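3-keto-5-aminohexanoate cleavage protein (Archaeoglobus fulgidus, PDB 3LOT) binds zinc and probably cleaves 3-keto-5-aminohexanoate or a related beta-keto acid, as other members of the beta-keto acid cleavage enzyme family do. Local coordinates at residues C12-A17 / D32-E37; R162-K165 / K170-L173; F186-G191 / P195-Q200; F242-G247 / A277-K282. All coordinates share one frame; numbering follows the deposited sequence. Where two conformers were deposited one is given.

Contact 1: C12-A17 / D32-E37; sequences CAITGA and DQIVEE
Thr15 OG1 is gripped by two hydrogen bonds, accepting from Arg54 NE and donating to Pro28 O, while the methyl of the same residue turns to Ile34 on helix 31-43. With OG1 anti to the backbone N (chi1 -168°), CG2 is left between N and the carbonyl carbon, and from there it meets Ile34 CG1 and CD1, each at 3.8 Å, the two side chains crossing at about a right angle. Ile14, with Thr15 in the loop that leaves strand 7-13, packs beside it. Its CG2 lies 3.9 Å from Ile34 CG2 and the same distance from Glu37 CB, and its CD1 reaches Glu37 O at 3.8 Å. The helix is the crossover between parallel strands 7-13 and 48-54, a beta-alpha-beta unit of the TIM barrel, and Ile51 of the second strand touches both isoleucines. Replacing Ile14 by an alanine removes CG1, CG2 and CD1 and would probably open a gap against Ile34 and the backbone at Glu37. Asn276 ties the two segments from outside, its ND2 bonded to Ile14 O and its backbone N to Glu37 OE1. The side chain of Thr15 is about 4 Å from that of the zinc ligand His52.

Contact 2: R162-K165 / K170-L173; sequences RIFK and KPEL
Phe164 of helix 154-166 pushes one edge of its ring against the start of strand 170-175, where Lys170 and Pro171 meet. The tight part is small and nearly all carried by two ring atoms. Phe164 CD2 comes to 3.6 Å from Pro171 N and to 3.7 Å from Pro171 CG, and CE2 next to it approaches Pro171 CA at 3.7 Å. The Lys170 carbonyl carbon lies in the plane of the ring, 3.8 Å from Phe164 CD2, which makes this an edge-on approach to the peptide preceding the proline. Pro171 answers with its ring carbons as well as its backbone, and the junction is apolar, without a polar bond between the segments. Anti to the carbonyl carbon (chi1 -84°), Phe164 CG stands beside the backbone N, a torsion that sets the CD2-CE2 edge against Pro171. An alanine in place of Phe164 takes the whole ring away and is likely to strip the Pro171 ring of its packing on the helix side and open a gap between helix and strand.

The other side is looser and polar. Lys170 directs its CB away from the helix, and its NZ is bonded to Pro196 O. Lys165 and Arg162 lie on the exposed side of the helix, the former bonding Tyr192 O through NZ. Strand 170-175 runs parallel between strands 111-115 and 197-203 in the barrel sheet, and helix 154-166 packs against the first of these: Phe164 touches Ala112 and meets Phe114 in an edge-to-face stack, with Val104 of helix 103-107 alongside.

Contact 3: F186-G191 / P195-Q200; sequences FMFHEG and PPLRLQ
Phe188, near the C-terminal end of helix 178-189, reaches across to Pro195, before strand 197-203, and Leu197, its first residue. Phe188 CB touches Leu197 CD1 at 4.0 Å, and CG, the first atom of the ring, is equally far from that same methyl, so a single leucine branch covers the root of the side chain. Because CG stands anti to the backbone N (chi1 169°), the ring runs on past the leucine methyl to the proline. Further along, CE1 takes over: Pro195 CB lies 3.8 Å from it, and Pro195 CG and CD lie 4.0 Å from the same CE1. The phenylalanine and the proline cross at about a right angle, with the pyrrolidine carbons gathered round one ring corner, whereas Leu197 approaches at a slant. The contact is entirely apolar and partly buried, with Leu197 on its inner side and Pro195 at its margin. A cis peptide joins Pro195 to Pro196, and the second proline directs its CB away from the helix.

A Schellman motif precedes the short link to Pro195, consistent with the tight reversal: Gly191, the first residue to leave helical backbone angles, has positive phi, and two bonds run back into the last turn, one of them Gly191 N to Phe188 O (2.9 Å). This is the close of the beta-alpha-beta unit formed by strand 170-175, helix 178-189 and strand 197-203. The side chain of Leu197 points from the sheet to the helix, touching Leu173 of strand 170-175 and Tyr232 of strand 232-238, the two strands that flank its own, while Phe186, two residues earlier on the helix, packs on Leu206 of the second subunit.

Contact 4: F242-G247 / A277-K282; sequences FQMPLG and AEQVEK
Met244, a selenomethionine, overlaps Lys282 from CG to CE and Gln279 with CE, joining two neighbouring outer helices of the TIM barrel, 243-252 and 276-289. Their short segments run in roughly the same direction, 33° apart, with axes 11.7 Å from each other, so long side chains must span the interval. The bend at chi2 (-64°) brings Met244 CE to 3.4 Å from Gln279 O and 3.6 Å from Gln279 CB, while SE rests 4.0 Å from Lys282 CG. The aliphatic part of Lys282 crosses the selenomethionine at a slant, and its NZ goes on to a salt bridge with Glu289 of the third subunit. Gln279 is held by other groups: its NE2 donates to Tyr266 O and Ser264 O, and its OE1 accepts a weak hydrogen bond from Gly260 N. These bonds fix the amide's rotation. Gln243, which also touches Val259 of strand 256-259, lies across it. The two amide planes are 84° apart, and Gln243 NE2 stands above the flat face of the Gln279 amide, 3.2 Å from Gln279 CD, a position from which it forms no hydrogen bond with Gln279 OE1.

Contacts 1 and 4 are buried, whereas contacts 2 and 3 are only partly so. The two latter, with centres 10 Å apart, share neighbouring strands of the barrel: Leu173 N bonds to Arg198 O at 2.8 Å, joining strands 170-175 and 197-203. Each sets an aromatic ring from a helix against a proline at a strand entrance. Contact 1 sets the loop after a strand against a helix, is aliphatic, and alone adjoins the zinc site closely. Contact 4 is helix on helix, mixing amides with aliphatic chains, with a salt bridge to the third subunit, whereas contact 3 meets the second through apolar packing. Contacts 1 and 4 meet where Cys12 SG packs 3.5 Å from Val280 CG2.

Contact 1: C12-A17 / D32-E37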
loop_
_atom_site.group_PDB
_atom_site.type_symbol
_atom_site.label_atom_id
_atom_site.label_comp_id
_atom_site.label_asym_id
_atom_site.label_seq_id
_atom_site.Cartn_x
_atom_site.Cartn_y
_atom_site.Cartn_z
ATOM N N CYS D 12 -0.839 -13.397 -26.525
ATOM C CA CYS D 12 -1.585 -14.646 -26.314
ATOM C C CYS D 12 -0.653 -15.833 -26.090
ATOM O O CYS D 12 0.130 -16.159 -26.964
ATOM C CB CYS D 12 -2.582 -14.921 -27.432
ATOM S SG CYS D 12 -3.757 -16.236 -26.946
ATOM N N ALA D 13 -0.722 -16.419 -24.893
ATOM C CA ALA D 13 0.110 -17.573 -24.508
ATOM C C ALA D 13 -0.598 -18.871 -24.908
ATOM O O ALA D 13 -1.578 -19.275 -24.297
ATOM C CB ALA D 13 0.432 -17.532 -23.014
ATOM N N ILE D 14 -0.083 -19.525 -25.941
ATOM C CA ILE D 14 -0.872 -20.496 -26.698
ATOM C C ILE D 14 -1.102 -21.857 -25.999
ATOM O O ILE D 14 -2.214 -22.428 -26.092
ATOM C CB ILE D 14 -0.242 -20.747 -28.089
ATOM C CG1 ILE D 14 -0.213 -19.454 -28.929
ATOM C CG2 ILE D 14 -0.929 -21.931 -28.846
ATOM C CD1 ILE D 14 -1.589 -18.768 -29.187
ATOM N N THR D 15 -0.071 -22.402 -25.345
ATOM C CA THR D 15 -0.221 -23.712 -24.754
ATOM C C THR D 15 0.523 -23.986 -23.442
ATOM O O THR D 15 0.035 -24.733 -22.606
ATOM C CB THR D 15 -0.001 -24.867 -25.805
ATOM O OG1 THR D 15 -0.444 -26.126 -25.250
ATOM C CG2 THR D 15 1.437 -25.019 -26.286
ATOM N N GLY D 16 1.704 -23.435 -23.284
ATOM C CA GLY D 16 2.428 -23.644 -22.044
ATOM C C GLY D 16 2.871 -25.062 -21.786
ATOM O O GLY D 16 2.947 -25.919 -22.717
ATOM N N ALA D 17 3.153 -25.291 -20.504
ATOM C CA ALA D 17 3.638 -26.529 -19.984
ATOM C C ALA D 17 2.890 -26.970 -18.729
ATOM O O ALA D 17 3.200 -28.048 -18.172
ATOM C CB ALA D 17 5.130 -26.389 -19.690
ATOM N N ASP D 32 1.198 -28.417 -35.269
ATOM C CA ASP D 32 0.310 -27.746 -36.222
ATOM C C ASP D 32 -0.860 -27.072 -35.505
ATOM O O ASP D 32 -1.313 -26.004 -35.934
ATOM C CB ASP D 32 -0.195 -28.709 -37.285
ATOM C CG ASP D 32 0.864 -29.060 -38.307
ATOM O OD1 ASP D 32 1.824 -28.271 -38.567
ATOM O OD2 ASP D 32 0.728 -30.154 -38.887
ATOM N N GLN D 33 -1.355 -27.690 -34.431
ATOM C CA GLN D 33 -2.369 -27.037 -33.607
ATOM C C GLN D 33 -1.867 -25.752 -32.958
ATOM O O GLN D 33 -2.557 -24.753 -32.943
ATOM C CB GLN D 33 -2.858 -27.966 -32.499
ATOM C CG GLN D 33 -3.720 -29.071 -32.982
ATOM C CD GLN D 33 -4.015 -30.064 -31.880
ATOM O OE1 GLN D 33 -3.575 -29.900 -30.743
ATOM N NE2 GLN D 33 -4.813 -31.052 -32.198
ATOM N N ILE D 34 -0.655 -25.770 -32.434
ATOM C CA ILE D 34 -0.060 -24.570 -31.860
ATOM C C ILE D 34 0.072 -23.468 -32.929
ATOM O O ILE D 34 -0.256 -22.306 -32.670
ATOM C CB ILE D 34 1.324 -24.892 -31.155
ATOM C CG1 ILE D 34 1.121 -25.799 -29.950
ATOM C CG2 ILE D 34 2.060 -23.581 -30.752
ATOM C CD1 ILE D 34 2.401 -26.672 -29.616
ATOM N N VAL D 35 0.531 -23.839 -34.124
ATOM C CA VAL D 35 0.688 -22.891 -35.220
ATOM C C VAL D 35 -0.655 -22.222 -35.592
ATOM O O VAL D 35 -0.750 -21.010 -35.657
ATOM C CB VAL D 35 1.282 -23.574 -36.471
ATOM C CG1 VAL D 35 1.248 -22.614 -37.687
ATOM C CG2 VAL D 35 2.664 -24.078 -36.226
ATOM N N GLU D 36 -1.689 -23.029 -35.791
ATOM C CA GLU D 36 -3.005 -22.533 -36.188
ATOM C C GLU D 36 -3.622 -21.656 -35.104
ATOM O O GLU D 36 -4.196 -20.608 -35.405
ATOM C CB GLU D 36 -3.953 -23.683 -36.549
ATOM C CG GLU D 36 -3.648 -24.316 -37.857
ATOM C CD GLU D 36 -3.740 -23.292 -39.019
ATOM O OE1 GLU D 36 -4.836 -22.642 -39.127
ATOM O OE2 GLU D 36 -2.728 -23.155 -39.810
ATOM N N GLU D 37 -3.465 -22.051 -33.844
ATOM C CA GLU D 37 -3.980 -21.247 -32.747
ATOM C C GLU D 37 -3.223 -19.949 -32.581
ATOM O O GLU D 37 -3.835 -18.970 -32.239
ATOM C CB GLU D 37 -3.903 -22.014 -31.444
ATOM C CG GLU D 37 -4.967 -23.038 -31.325
ATOM C CD GLU D 37 -6.296 -22.408 -30.883
ATOM O OE1 GLU D 37 -6.498 -22.181 -29.634
ATOM O OE2 GLU D 37 -7.113 -22.157 -31.807
#

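Contact 2: R162-K165 / K170-L173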
loop_
_atom_site.group_PDB
_atom_site.type_symbol
_atom_site.label_atom_id
_atom_site.label_comp_id
_atom_site.label_asym_id
_atom_site.label_seq_id
_atom_site.Cartn_x
_atom_site.Cartn_y
_atom_site.Cartn_z
ATOM N N ARG D 162 23.801 -12.809 -21.313
ATOM C CA ARG D 162 24.748 -12.796 -22.399
ATOM C C ARG D 162 24.278 -13.489 -23.657
ATOM O O ARG D 162 24.475 -12.976 -24.752
ATOM C CB ARG D 162 26.054 -13.435 -21.976
ATOM C CG ARG D 162 26.866 -12.555 -21.035
ATOM C CD ARG D 162 28.277 -13.161 -20.813
ATOM N NE ARG D 162 28.248 -14.225 -19.794
ATOM C CZ ARG D 162 28.193 -14.018 -18.469
ATOM N NH1 ARG D 162 28.166 -12.775 -17.967
ATOM N NH2 ARG D 162 28.152 -15.068 -17.633
ATOM N N ILE D 163 23.647 -14.641 -23.492
ATOM C CA ILE D 163 23.058 -15.368 -24.594
ATOM C C ILE D 163 22.031 -14.515 -25.362
ATOM O O ILE D 163 22.017 -14.499 -26.611
ATOM C CB ILE D 163 22.427 -16.700 -24.114
ATOM C CG1 ILE D 163 23.513 -17.698 -23.749
ATOM C CG2 ILE D 163 21.551 -17.288 -25.209
ATOM C CD1 ILE D 163 23.054 -18.800 -22.802
ATOM N N PHE D 164 21.186 -13.787 -24.634
ATOM C CA PHE D 164 20.170 -12.946 -25.289
ATOM C C PHE D 164 20.835 -11.835 -26.073
ATOM O O PHE D 164 20.479 -11.579 -27.223
ATOM C CB PHE D 164 19.174 -12.367 -24.266
ATOM C CG PHE D 164 18.049 -13.298 -23.926
ATOM C CD1 PHE D 164 18.308 -14.592 -23.460
ATOM C CD2 PHE D 164 16.712 -12.888 -24.058
ATOM C CE1 PHE D 164 17.235 -15.477 -23.107
ATOM C CE2 PHE D 164 15.664 -13.758 -23.714
ATOM C CZ PHE D 164 15.939 -15.053 -23.247
ATOM N N LYS D 165 21.830 -11.192 -25.480
ATOM C CA LYS D 165 22.548 -10.125 -26.194
ATOM C C LYS D 165 23.247 -10.641 -27.447
ATOM O O LYS D 165 23.246 -9.987 -28.470
ATOM C CB LYS D 165 23.573 -9.488 -25.256
ATOM C CG LYS D 165 22.974 -8.499 -24.278
ATOM C CD LYS D 165 23.977 -8.096 -23.236
ATOM C CE LYS D 165 23.346 -7.149 -22.222
ATOM N NZ LYS D 165 24.322 -6.789 -21.177
ATOM N N LYS D 170 15.404 -9.882 -27.227
ATOM C CA LYS D 170 14.994 -9.084 -26.088
ATOM C C LYS D 170 14.496 -9.992 -24.973
ATOM O O LYS D 170 13.650 -10.859 -25.208
ATOM C CB LYS D 170 13.872 -8.114 -26.403
ATOM C CG LYS D 170 13.648 -7.152 -25.227
ATOM C CD LYS D 170 12.721 -6.025 -25.530
ATOM C CE LYS D 170 12.577 -5.037 -24.318
ATOM N NZ LYS D 170 13.794 -4.227 -24.095
ATOM N N PRO D 171 14.984 -9.765 -23.748
ATOM C CA PRO D 171 14.439 -10.470 -22.609
ATOM C C PRO D 171 13.073 -9.952 -22.176
ATOM O O PRO D 171 12.850 -8.749 -22.011
ATOM C CB PRO D 171 15.482 -10.202 -21.500
ATOM C CG PRO D 171 16.653 -9.657 -22.193
ATOM C CD PRO D 171 16.172 -8.979 -23.379
ATOM N N GLU D 172 12.159 -10.879 -21.970
ATOM C CA GLU D 172 10.921 -10.576 -21.286
ATOM C C GLU D 172 11.061 -11.223 -19.927
ATOM O O GLU D 172 11.098 -12.441 -19.837
ATOM C CB GLU D 172 9.735 -11.161 -22.019
ATOM C CG GLU D 172 8.426 -10.887 -21.294
ATOM C CD GLU D 172 7.215 -11.338 -22.048
ATOM O OE1 GLU D 172 6.885 -12.522 -21.944
ATOM O OE2 GLU D 172 6.550 -10.495 -22.665
ATOM N N LEU D 173 11.076 -10.397 -18.878
ATOM C CA LEU D 173 11.628 -10.797 -17.593
ATOM C C LEU D 173 10.471 -11.202 -16.722
ATOM O O LEU D 173 9.744 -10.353 -16.252
ATOM C CB LEU D 173 12.388 -9.630 -16.980
ATOM C CG LEU D 173 13.579 -9.089 -17.821
ATOM C CD1 LEU D 173 13.969 -7.734 -17.292
ATOM C CD2 LEU D 173 14.753 -10.065 -17.751
#

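Contact 3: F186-G191 / P195-Q200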
loop_
_atom_site.group_PDB
_atom_site.type_symbol
_atom_site.label_atom_id
_atom_site.label_comp_id
_atom_site.label_asym_id
_atom_site.label_seq_id
_atom_site.Cartn_x
_atom_site.Cartn_y
_atom_site.Cartn_z
ATOM N N PHE D 186 18.623 -5.769 -9.327
ATOM C CA PHE D 186 20.021 -6.070 -9.104
ATOM C C PHE D 186 20.742 -6.347 -10.418
ATOM O O PHE D 186 21.811 -5.800 -10.641
ATOM C CB PHE D 186 20.152 -7.236 -8.130
ATOM C CG PHE D 186 21.550 -7.783 -8.005
ATOM C CD1 PHE D 186 22.475 -7.187 -7.173
ATOM C CD2 PHE D 186 21.919 -8.915 -8.690
ATOM C CE1 PHE D 186 23.764 -7.717 -7.031
ATOM C CE2 PHE D 186 23.182 -9.448 -8.548
ATOM C CZ PHE D 186 24.107 -8.853 -7.718
HETATM N N MSE D 187 20.169 -7.201 -11.259
HETATM C CA MSE D 187 20.785 -7.559 -12.545
HETATM C C MSE D 187 20.854 -6.373 -13.498
HETATM O O MSE D 187 21.816 -6.233 -14.269
HETATM C CB MSE D 187 20.004 -8.698 -13.218
HETATM C CG MSE D 187 20.052 -10.079 -12.505
HETATM SE SE MSE D 187 21.853 -10.755 -12.328
HETATM C CE MSE D 187 22.066 -11.225 -14.212
ATOM N N PHE D 188 19.844 -5.512 -13.420
ATOM C CA PHE D 188 19.839 -4.231 -14.152
ATOM C C PHE D 188 20.957 -3.355 -13.651
ATOM O O PHE D 188 21.781 -2.924 -14.434
ATOM C CB PHE D 188 18.450 -3.571 -14.034
ATOM C CG PHE D 188 18.363 -2.144 -14.512
ATOM C CD1 PHE D 188 18.869 -1.752 -15.725
ATOM C CD2 PHE D 188 17.666 -1.198 -13.751
ATOM C CE1 PHE D 188 18.743 -0.433 -16.166
ATOM C CE2 PHE D 188 17.545 0.122 -14.190
ATOM C CZ PHE D 188 18.077 0.493 -15.410
ATOM N N HIS D 189 21.043 -3.147 -12.341
ATOM C CA HIS D 189 22.034 -2.216 -11.832
ATOM C C HIS D 189 23.441 -2.768 -11.931
ATOM O O HIS D 189 24.412 -2.023 -11.989
ATOM C CB HIS D 189 21.702 -1.758 -10.407
ATOM C CG HIS D 189 20.412 -0.997 -10.333
ATOM N ND1 HIS D 189 19.529 -1.121 -9.282
ATOM C CD2 HIS D 189 19.828 -0.155 -11.222
ATOM C CE1 HIS D 189 18.469 -0.367 -9.517
ATOM N NE2 HIS D 189 18.630 0.239 -10.679
ATOM N N GLU D 190 23.551 -4.078 -12.027
ATOM C CA GLU D 190 24.839 -4.723 -12.232
ATOM C C GLU D 190 25.300 -4.683 -13.695
ATOM O O GLU D 190 26.405 -5.077 -14.013
ATOM C CB GLU D 190 24.760 -6.170 -11.732
ATOM C CG GLU D 190 24.745 -6.281 -10.230
ATOM C CD GLU D 190 26.036 -5.883 -9.567
ATOM O OE1 GLU D 190 27.089 -6.415 -9.985
ATOM O OE2 GLU D 190 26.011 -5.064 -8.605
ATOM N N GLY D 191 24.445 -4.171 -14.571
ATOM C CA GLY D 191 24.775 -4.016 -15.961
ATOM C C GLY D 191 24.417 -5.189 -16.850
ATOM O O GLY D 191 24.820 -5.188 -17.973
ATOM N N PRO D 195 18.317 -1.496 -20.522
ATOM C CA PRO D 195 17.042 -0.815 -20.472
ATOM C C PRO D 195 16.632 -0.370 -21.858
ATOM O O PRO D 195 17.470 -0.281 -22.711
ATOM C CB PRO D 195 17.349 0.407 -19.623
ATOM C CG PRO D 195 18.704 0.735 -19.963
ATOM C CD PRO D 195 19.398 -0.611 -20.100
ATOM N N PRO D 196 15.346 -0.113 -22.083
ATOM C CA PRO D 196 14.231 -0.311 -21.154
ATOM C C PRO D 196 13.886 -1.784 -21.002
ATOM O O PRO D 196 13.827 -2.531 -21.972
ATOM C CB PRO D 196 13.065 0.411 -21.834
ATOM C CG PRO D 196 13.463 0.570 -23.224
ATOM C CD PRO D 196 14.923 0.526 -23.334
ATOM N N LEU D 197 13.667 -2.187 -19.774
ATOM C CA LEU D 197 13.375 -3.557 -19.482
ATOM C C LEU D 197 11.915 -3.848 -19.833
ATOM O O LEU D 197 11.067 -2.958 -19.846
ATOM C CB LEU D 197 13.610 -3.845 -18.002
ATOM C CG LEU D 197 14.957 -3.405 -17.391
ATOM C CD1 LEU D 197 14.949 -3.785 -15.930
ATOM C CD2 LEU D 197 16.148 -4.006 -18.100
ATOM N N ARG D 198 11.657 -5.100 -20.146
ATOM C CA ARG D 198 10.306 -5.608 -20.316
ATOM C C ARG D 198 10.038 -6.621 -19.234
ATOM O O ARG D 198 10.647 -7.674 -19.230
ATOM C CB ARG D 198 10.169 -6.242 -21.699
ATOM C CG ARG D 198 8.782 -6.826 -22.001
ATOM C CD ARG D 198 7.680 -5.839 -21.846
ATOM N NE ARG D 198 6.432 -6.379 -22.394
ATOM C CZ ARG D 198 5.277 -5.711 -22.472
ATOM N NH1 ARG D 198 5.198 -4.469 -22.075
ATOM N NH2 ARG D 198 4.185 -6.296 -22.970
ATOM N N LEU D 199 9.086 -6.324 -18.349
ATOM C CA LEU D 199 8.736 -7.220 -17.236
ATOM C C LEU D 199 7.350 -7.814 -17.435
ATOM O O LEU D 199 6.435 -7.172 -17.926
ATOM C CB LEU D 199 8.713 -6.486 -15.856
ATOM C CG LEU D 199 9.835 -5.596 -15.294
ATOM C CD1 LEU D 199 9.919 -5.653 -13.739
ATOM C CD2 LEU D 199 11.159 -5.898 -15.880
ATOM N N GLN D 200 7.167 -9.028 -16.965
ATOM C CA GLN D 200 5.865 -9.596 -16.900
ATOM C C GLN D 200 5.605 -10.109 -15.485
ATOM O O GLN D 200 6.410 -10.838 -14.904
ATOM C CB GLN D 200 5.770 -10.688 -17.915
ATOM C CG GLN D 200 4.429 -11.398 -17.975
ATOM C CD GLN D 200 4.068 -11.668 -19.395
ATOM O OE1 GLN D 200 3.131 -11.095 -19.916
ATOM N NE2 GLN D 200 4.878 -12.488 -20.063
#

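Contact 4: F242-G247 / A277-K282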
loop_
_atom_site.group_PDB
_atom_site.type_symbol
_atom_site.label_atom_id
_atom_site.label_comp_id
_atom_site.label_asym_id
_atom_site.label_seq_id
_atom_site.Cartn_x
_atom_site.Cartn_y
_atom_site.Cartn_z
ATOM N N PHE D 242 -8.607 -15.682 -12.736
ATOM C CA PHE D 242 -8.168 -14.313 -12.496
ATOM C C PHE D 242 -7.616 -13.669 -13.745
ATOM O O PHE D 242 -7.231 -12.496 -13.722
ATOM C CB PHE D 242 -7.127 -14.272 -11.344
ATOM C CG PHE D 242 -7.708 -14.732 -10.046
ATOM C CD1 PHE D 242 -8.506 -13.909 -9.316
ATOM C CD2 PHE D 242 -7.545 -16.030 -9.633
ATOM C CE1 PHE D 242 -9.062 -14.356 -8.144
ATOM C CE2 PHE D 242 -8.094 -16.469 -8.471
ATOM C CZ PHE D 242 -8.873 -15.630 -7.736
ATOM N N GLN D 243 -7.627 -14.422 -14.846
ATOM C CA GLN D 243 -7.083 -13.982 -16.126
ATOM C C GLN D 243 -7.725 -12.671 -16.587
ATOM O O GLN D 243 -7.019 -11.716 -16.902
ATOM C CB GLN D 243 -7.250 -15.063 -17.202
ATOM C CG GLN D 243 -6.728 -14.652 -18.593
ATOM C CD GLN D 243 -6.767 -15.802 -19.592
ATOM O OE1 GLN D 243 -5.741 -16.418 -19.889
ATOM N NE2 GLN D 243 -7.948 -16.143 -20.026
HETATM N N MSE D 244 -9.050 -12.627 -16.632
HETATM C CA MSE D 244 -9.725 -11.435 -17.187
HETATM C C MSE D 244 -9.773 -10.270 -16.179
HETATM O O MSE D 244 -9.472 -9.127 -16.541
HETATM C CB MSE D 244 -11.087 -11.789 -17.765
HETATM C CG MSE D 244 -11.061 -12.736 -18.967
HETATM SE SE MSE D 244 -10.186 -11.965 -20.506
HETATM C CE MSE D 244 -9.993 -13.636 -21.552
ATOM N N PRO D 245 -10.137 -10.532 -14.907
ATOM C CA PRO D 245 -10.187 -9.449 -13.906
ATOM C C PRO D 245 -8.820 -8.755 -13.695
ATOM O O PRO D 245 -8.702 -7.491 -13.782
ATOM C CB PRO D 245 -10.634 -10.171 -12.616
ATOM C CG PRO D 245 -11.342 -11.336 -13.078
ATOM C CD PRO D 245 -10.628 -11.796 -14.345
ATOM N N LEU D 246 -7.784 -9.552 -13.486
ATOM C CA LEU D 246 -6.468 -8.969 -13.259
ATOM C C LEU D 246 -5.886 -8.404 -14.563
ATOM O O LEU D 246 -5.194 -7.388 -14.559
ATOM C CB LEU D 246 -5.523 -9.981 -12.606
ATOM C CG LEU D 246 -6.007 -10.544 -11.287
ATOM C CD1 LEU D 246 -4.900 -11.354 -10.611
ATOM C CD2 LEU D 246 -6.444 -9.397 -10.384
ATOM N N GLY D 247 -6.176 -9.039 -15.688
ATOM C CA GLY D 247 -5.760 -8.447 -16.945
ATOM C C GLY D 247 -6.361 -7.068 -17.199
ATOM O O GLY D 247 -5.682 -6.169 -17.678
ATOM N N ALA D 277 -8.287 -17.812 -29.435
ATOM C CA ALA D 277 -8.896 -16.659 -30.071
ATOM C C ALA D 277 -10.061 -16.155 -29.246
ATOM O O ALA D 277 -10.260 -14.983 -29.157
ATOM C CB ALA D 277 -9.327 -16.982 -31.514
ATOM N N GLU D 278 -10.822 -17.045 -28.620
ATOM C CA GLU D 278 -11.956 -16.623 -27.819
ATOM C C GLU D 278 -11.610 -15.684 -26.642
ATOM O O GLU D 278 -12.334 -14.737 -26.345
ATOM C CB GLU D 278 -12.691 -17.862 -27.287
ATOM C CG GLU D 278 -14.079 -17.597 -26.874
ATOM C CD GLU D 278 -14.738 -18.794 -26.154
ATOM O OE1 GLU D 278 -14.060 -19.789 -25.836
ATOM O OE2 GLU D 278 -15.949 -18.713 -25.894
ATOM N N GLN D 279 -10.515 -15.989 -25.960
ATOM C CA GLN D 279 -10.006 -15.169 -24.867
ATOM C C GLN D 279 -9.407 -13.867 -25.403
ATOM O O GLN D 279 -9.583 -12.803 -24.809
ATOM C CB GLN D 279 -8.936 -15.951 -24.097
ATOM C CG GLN D 279 -9.476 -17.087 -23.237
ATOM C CD GLN D 279 -8.362 -17.929 -22.595
ATOM O OE1 GLN D 279 -7.183 -17.750 -22.902
ATOM N NE2 GLN D 279 -8.737 -18.819 -21.690
ATOM N N VAL D 280 -8.679 -13.941 -26.510
ATOM C CA VAL D 280 -8.164 -12.715 -27.136
ATOM C C VAL D 280 -9.297 -11.762 -27.536
ATOM O O VAL D 280 -9.234 -10.588 -27.236
ATOM C CB VAL D 280 -7.264 -13.002 -28.340
ATOM C CG1 VAL D 280 -6.870 -11.684 -29.044
ATOM C CG2 VAL D 280 -6.055 -13.795 -27.896
ATOM N N GLU D 281 -10.349 -12.278 -28.190
ATOM C CA GLU D 281 -11.504 -11.451 -28.572
ATOM C C GLU D 281 -12.140 -10.770 -27.370
ATOM O O GLU D 281 -12.482 -9.600 -27.444
ATOM C CB GLU D 281 -12.556 -12.272 -29.309
ATOM C CG GLU D 281 -12.020 -12.795 -30.600
ATOM C CD GLU D 281 -12.837 -13.924 -31.249
ATOM O OE1 GLU D 281 -13.763 -14.509 -30.642
ATOM O OE2 GLU D 281 -12.540 -14.198 -32.428
ATOM N N LYS D 282 -12.286 -11.511 -26.279
ATOM C CA LYS D 282 -12.836 -10.956 -25.014
ATOM C C LYS D 282 -11.991 -9.815 -24.443
ATOM O O LYS D 282 -12.515 -8.747 -24.081
ATOM C CB LYS D 282 -12.964 -12.059 -23.977
ATOM C CG LYS D 282 -13.551 -11.616 -22.631
ATOM C CD LYS D 282 -13.881 -12.860 -21.817
ATOM C CE LYS D 282 -14.729 -12.556 -20.620
ATOM N NZ LYS D 282 -16.094 -12.254 -21.073
#